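PDB 4G54: general Secretion Pathway Protein from Vibrio vulnificus, which probably serves the type II secretion system in the periplasm, pairing a peptidase C39-like domain with a putative peptidoglycan-binding domain. Local coordinates for residues A[113-116]-A[117-121]; A[143-146]-A[147-150]; A[166-170]-A[171-175]. All coordinates share one frame; numbering follows the deposited sequence.

Interaction 1 of 3, residues A[113-116]-A[117-121]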
# COMPACT_ATOMS: atom_id res chain seq x y z
N PHE A 113 -14.82 -12.43 -7.01
CA PHE A 113 -14.69 -13.86 -6.64
C PHE A 113 -15.28 -14.02 -5.29
O PHE A 113 -15.07 -13.19 -4.39
CB PHE A 113 -13.19 -14.15 -6.53
CG PHE A 113 -12.61 -14.91 -7.68
CD1 PHE A 113 -13.14 -14.84 -8.95
CD2 PHE A 113 -11.42 -15.61 -7.48
CE1 PHE A 113 -12.55 -15.53 -10.00
CE2 PHE A 113 -10.83 -16.30 -8.53
CZ PHE A 113 -11.46 -16.28 -9.77
N THR A 114 -15.95 -15.18 -5.07
CA THR A 114 -16.35 -15.56 -3.73
C THR A 114 -15.11 -16.06 -2.94
O THR A 114 -14.06 -16.29 -3.52
CB THR A 114 -17.34 -16.73 -3.78
OG1 THR A 114 -16.69 -17.87 -4.35
CG2 THR A 114 -18.53 -16.39 -4.67
N VAL A 115 -15.26 -16.22 -1.63
CA VAL A 115 -14.17 -16.80 -0.82
C VAL A 115 -13.77 -18.17 -1.39
O VAL A 115 -12.59 -18.48 -1.55
CB VAL A 115 -14.62 -17.02 0.63
CG1 VAL A 115 -13.45 -17.54 1.47
CG2 VAL A 115 -15.00 -15.75 1.19
N SER A 116 -14.78 -19.00 -1.68
CA SER A 116 -14.47 -20.30 -2.25
C SER A 116 -13.63 -20.21 -3.52
O SER A 116 -12.63 -20.90 -3.67
CB SER A 116 -15.76 -21.07 -2.49
OG SER A 116 -15.47 -22.34 -2.99
N GLN A 117 -13.99 -19.30 -4.43
CA GLN A 117 -13.23 -19.20 -5.69
C GLN A 117 -11.82 -18.73 -5.39
O GLN A 117 -10.83 -19.31 -5.93
CB GLN A 117 -13.92 -18.23 -6.59
CG GLN A 117 -15.16 -18.75 -7.24
CD GLN A 117 -15.85 -17.62 -8.05
OE1 GLN A 117 -16.30 -16.62 -7.47
NE2 GLN A 117 -15.81 -17.73 -9.37
N LEU A 118 -11.70 -17.69 -4.54
CA LEU A 118 -10.35 -17.23 -4.18
C LEU A 118 -9.46 -18.34 -3.56
O LEU A 118 -8.29 -18.59 -3.97
CB LEU A 118 -10.42 -16.05 -3.16
CG LEU A 118 -9.05 -15.61 -2.66
CD1 LEU A 118 -8.18 -14.95 -3.78
CD2 LEU A 118 -9.37 -14.57 -1.58
N MET A 119 -10.02 -19.07 -2.62
CA MET A 119 -9.22 -20.05 -1.91
C MET A 119 -8.81 -21.23 -2.75
O MET A 119 -7.79 -21.89 -2.40
CB MET A 119 -9.94 -20.46 -0.60
CG MET A 119 -10.03 -19.28 0.42
SD MET A 119 -8.60 -18.13 0.71
CE MET A 119 -9.48 -16.68 1.01
N SER A 120 -9.56 -21.51 -3.83
CA SER A 120 -9.18 -22.58 -4.72
C SER A 120 -7.90 -22.29 -5.54
O SER A 120 -7.21 -23.23 -5.98
CB SER A 120 -10.41 -22.97 -5.56
OG SER A 120 -10.56 -21.99 -6.56
N LEU A 121 -7.51 -21.01 -5.62
CA LEU A 121 -6.43 -20.58 -6.48
C LEU A 121 -5.33 -19.84 -5.66
O LEU A 121 -4.19 -19.77 -6.11
CB LEU A 121 -7.00 -19.61 -7.53
CG LEU A 121 -7.93 -20.31 -8.60
CD1 LEU A 121 -8.29 -19.33 -9.68
CD2 LEU A 121 -7.22 -21.54 -9.23

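Interaction 2 of 3, residues A[143-146]-A[147-150]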
# COMPACT_ATOMS: atom_id res chain seq x y z
N HIS A 143 13.65 18.95 12.70
CA HIS A 143 12.82 19.83 11.88
C HIS A 143 13.03 19.60 10.41
O HIS A 143 14.13 19.16 10.02
CB HIS A 143 13.04 21.30 12.25
CG HIS A 143 14.40 21.79 11.91
ND1 HIS A 143 15.49 21.57 12.74
CD2 HIS A 143 14.87 22.42 10.81
CE1 HIS A 143 16.57 22.12 12.18
NE2 HIS A 143 16.22 22.61 11.01
N GLY A 144 12.03 19.89 9.59
CA GLY A 144 12.17 19.79 8.16
C GLY A 144 10.95 19.24 7.49
O GLY A 144 9.95 18.96 8.18
N GLU A 145 11.04 19.01 6.17
CA GLU A 145 9.89 18.53 5.43
C GLU A 145 9.44 17.14 5.94
O GLU A 145 8.24 16.83 5.88
CB GLU A 145 10.23 18.41 3.97
CG GLU A 145 9.01 18.14 3.10
CD GLU A 145 9.34 17.95 1.59
OE1 GLU A 145 10.52 18.15 1.15
OE2 GLU A 145 8.39 17.61 0.84
N ALA A 146 10.36 16.32 6.42
CA ALA A 146 10.00 15.03 6.96
C ALA A 146 9.06 15.15 8.13
O ALA A 146 8.18 14.25 8.31
CB ALA A 146 11.25 14.27 7.36
N ILE A 147 9.23 16.21 8.93
CA ILE A 147 8.36 16.39 10.09
C ILE A 147 6.98 16.81 9.60
O ILE A 147 5.96 16.31 10.14
CB ILE A 147 8.93 17.43 11.03
CG1 ILE A 147 10.32 17.04 11.55
CG2 ILE A 147 7.97 17.61 12.21
CD1 ILE A 147 10.55 15.57 11.96
N GLU A 148 6.89 17.62 8.56
CA GLU A 148 5.59 18.00 8.04
C GLU A 148 4.87 16.79 7.52
O GLU A 148 3.62 16.64 7.67
CB GLU A 148 5.73 19.02 6.87
CG GLU A 148 6.58 20.20 7.24
CD GLU A 148 6.91 21.13 6.05
OE1 GLU A 148 6.68 20.78 4.87
OE2 GLU A 148 7.43 22.24 6.34
N VAL A 149 5.60 15.88 6.83
CA VAL A 149 4.99 14.66 6.38
C VAL A 149 4.52 13.69 7.49
O VAL A 149 3.40 13.20 7.44
CB VAL A 149 6.01 13.85 5.47
CG1 VAL A 149 5.47 12.46 5.12
CG2 VAL A 149 6.22 14.66 4.18
N LEU A 150 5.33 13.58 8.57
CA LEU A 150 4.94 12.86 9.80
C LEU A 150 3.62 13.43 10.37
O LEU A 150 2.67 12.65 10.63
CB LEU A 150 6.12 12.95 10.84
CG LEU A 150 5.69 12.27 12.11
CD1 LEU A 150 5.26 10.83 12.00
CD2 LEU A 150 6.86 12.44 13.14

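Interaction 3 of 3, residues A[166-170]-A[171-175]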
# COMPACT_ATOMS: atom_id res chain seq x y z
N THR A 166 6.64 22.23 11.16
CA THR A 166 7.84 21.75 10.59
C THR A 166 8.78 21.29 11.66
O THR A 166 9.85 20.75 11.37
CB THR A 166 8.55 23.01 9.90
OG1 THR A 166 7.62 23.50 8.94
CG2 THR A 166 9.80 22.58 9.19
N GLN A 167 8.40 21.48 12.91
CA GLN A 167 9.28 21.17 14.06
C GLN A 167 8.67 20.03 14.84
O GLN A 167 7.47 20.05 15.17
CB GLN A 167 9.41 22.38 15.03
CG GLN A 167 10.28 23.46 14.45
CD GLN A 167 11.74 23.27 14.94
OE1 GLN A 167 12.02 22.42 15.83
NE2 GLN A 167 12.69 24.07 14.36
N PHE A 168 9.49 19.05 15.19
CA PHE A 168 9.01 17.92 16.01
C PHE A 168 9.07 18.49 17.44
O PHE A 168 10.10 18.47 18.13
CB PHE A 168 9.94 16.67 15.79
CG PHE A 168 9.39 15.36 16.37
CD1 PHE A 168 8.80 15.29 17.63
CD2 PHE A 168 9.55 14.19 15.61
CE1 PHE A 168 8.34 14.03 18.10
CE2 PHE A 168 9.06 12.97 16.05
CZ PHE A 168 8.52 12.83 17.34
N ASN A 169 7.89 18.93 17.88
CA ASN A 169 7.75 19.59 19.18
C ASN A 169 7.09 18.73 20.23
O ASN A 169 6.79 17.55 19.99
CB ASN A 169 7.04 20.96 18.96
CG ASN A 169 5.68 20.79 18.32
OD1 ASN A 169 5.10 19.71 18.34
ND2 ASN A 169 5.16 21.89 17.75
N ALA A 170 6.81 19.27 21.40
CA ALA A 170 6.27 18.46 22.49
C ALA A 170 4.90 17.93 22.13
O ALA A 170 4.57 16.78 22.47
CB ALA A 170 6.24 19.32 23.82
N GLU A 171 4.11 18.73 21.41
CA GLU A 171 2.75 18.27 21.09
C GLU A 171 2.80 17.18 20.02
O GLU A 171 2.07 16.17 20.10
CB GLU A 171 1.93 19.47 20.64
CG GLU A 171 0.46 19.02 20.46
CD GLU A 171 -0.53 20.12 20.19
OE1 GLU A 171 -0.08 21.29 19.92
OE2 GLU A 171 -1.77 19.83 20.26
N LEU A 172 3.73 17.28 19.05
CA LEU A 172 3.83 16.19 18.06
C LEU A 172 4.25 14.92 18.78
O LEU A 172 3.81 13.81 18.40
CB LEU A 172 4.83 16.57 16.94
CG LEU A 172 4.69 15.63 15.70
CD1 LEU A 172 3.33 15.74 14.97
CD2 LEU A 172 5.80 15.96 14.69
N MET A 173 5.17 15.05 19.75
CA MET A 173 5.60 13.88 20.52
C MET A 173 4.37 13.19 21.22
O MET A 173 4.29 11.94 21.19
CB MET A 173 6.68 14.29 21.55
CG MET A 173 7.30 13.07 22.17
SD MET A 173 8.73 13.65 23.21
CE MET A 173 9.14 12.03 23.94
N GLN A 174 3.48 14.00 21.80
CA GLN A 174 2.26 13.41 22.45
C GLN A 174 1.43 12.72 21.38
O GLN A 174 0.79 11.70 21.69
CB GLN A 174 1.48 14.57 23.12
CG GLN A 174 2.28 15.08 24.30
CD GLN A 174 1.51 14.92 25.58
OE1 GLN A 174 1.64 13.94 26.32
NE2 GLN A 174 0.59 15.86 25.80
N ARG A 175 1.43 13.22 20.15
CA ARG A 175 0.62 12.56 19.08
C ARG A 175 1.25 11.27 18.60
O ARG A 175 0.55 10.30 18.37
CB ARG A 175 0.42 13.50 17.87
CG ARG A 175 -0.53 14.65 18.35
CD ARG A 175 -0.71 15.73 17.22
NE ARG A 175 -1.27 15.15 15.97
CZ ARG A 175 -2.51 14.67 15.84
NH1 ARG A 175 -3.43 14.65 16.82
NH2 ARG A 175 -2.82 14.16 14.62

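Interaction 1 of 3, residues A[113-116]-A[117-121]
T114 and Q117 bond to each other in both directions: a capping box in which a glutamine takes the partner's role, at the point where strand 110-114 turns into helix 115-121. T114 OG1 accepts from Q117 N at 3.1 Å, a bond made possible by chi1 of 64°, which sets the hydroxyl between the backbone N and the carbonyl carbon. In return Q117 OE1 takes T114 N at 2.8 Å, in the carbonyl plane on a lone pair and nearly straight at 167°. The amide's other end, NE2, is hydrogen-bonded to E21, so both ends of the group are held and its rotation is fixed. The same glutamine meets F113: the two side chains cross at about a right angle, yet the amide plane is only 29° from the ring. Q117 CB sits over one face, offset toward the rim and 3.9 Å from the centroid, a CH-pi contact. At the ring's edge L121 CD1 comes to 4.1 Å from F113 CE2. The first turn is closed by L118 N to T114 O at 2.9 Å and by M119 N to V115 O at 2.8 Å; V115 CG1 meets M119 CG at a slant, 4.0 Å away. F113 rests on V102 and L104 of strand 101-105, L118 reaches L81 of strand 79-85, and V115, L118 and M119 meet W69 of helix 69-73.

Interaction 2 of 3, residues A[143-146]-A[147-150]
The N-terminal turn of helix 145-158, within the putative peptidoglycan-binding domain, is started here by a glycine N-cap, G144. G144 has no side chain to cap the turn; its carbonyl O takes I147 N at 2.9 Å. E148 N adds a weak second bond to the same oxygen at 3.4 Å, so one carbonyl takes two amides. The regular helical pattern follows with V149 N on E145 O at 3.0 Å and L150 N on A146 O at 2.9 Å. At phi 141° G144 has a backbone that glycine adopts readily, and the chain enters the helix through it.

Beyond the cap, I147 folds back over the entering chain. With CG1 anti to its carbonyl carbon (chi1 -60°), the branch comes 3.8 Å from H143 CA, while the residue also packs on L172 of helix 170-182. L150, one turn on, reaches L172 too, together with F168 and with L196 and L199 of helix 193-202. On another side of the helix E145 and E148 cross at about a right angle, their carboxylate planes 54° apart. The like charges are not in contact: E145 OE2 and E148 OE1 stay 5.4 Å apart. E148 OE2 is hydrogen-bonded to T166 OG1, which ties this acid to the loop before helix 170-182. What does touch is the aliphatic part of one chain and the acid of the other: E145 CG lies 3.9 Å from E148 OE1.

Interaction 3 of 3, residues A[166-170]-A[171-175]
F168, N169 and A170 each meet the first turn of helix 170-182 in a different way, after T166 and Q167 have brought the loop up to it. Q167 gives little more than its carbonyl, with O 4.4 Å from L172 CD2. F168 carries the apolar part of the contact. Its CG is anti to the backbone N (chi1 -168°), which swings the ring forward to the helix, where L172 and M173 meet it. The CD2 branch of L172 comes over one face, offset toward the rim and 4.2 Å from the centroid, a CH-pi contact in which the two side chains cross at about a right angle. M173 CB lies in the ring plane at the edge, 3.8 Å from CE1 of F168, so the same ring is met on a face by one residue and at its rim by the next.

N169 is the N-cap, and both of its oxygens are used. The side-chain OD1 accepts from L172 N at 2.9 Å, a capping bond with an N-H...O angle of 158°, and the backbone O receives M173 N at 3.0 Å. A chi1 of 59° folds the amide group back over the start of the helix, which brings OD1 to the amide of L172 and 3.4 Å from L172 CB. A170 then opens the helix itself, its O accepting from Q174 N at 3.1 Å. One turn further on, R175 forms a salt bridge with D160. On the loop side F168 rests on L138, and N169 and E171 touch L163. Among its neighbours the turn lies against helix 145-158, with F168 on L150, L172 on I147 and D151, and R175 on L158.

How the interactions relate
All three contacts are local helix starts met in series along the chain; none nests in or crosses another. Interaction 1 comes first, in the peptidase C39-like range, closing the turn from an outermost strand of the antiparallel sheet into helix 115-121. Interactions 2 and 3 lie on the opposite side of the chain's centre, their centres about 43 and 46 Å from that of interaction 1, in the putative peptidoglycan-binding range. They open the consecutive helices 145-158 and 170-182, and their centres are about 10 Å apart. The loop entering the later helix returns to the start of the earlier one: G144 N meets T166 O at 2.9 Å, a probable hydrogen bond that ties the two helix starts together.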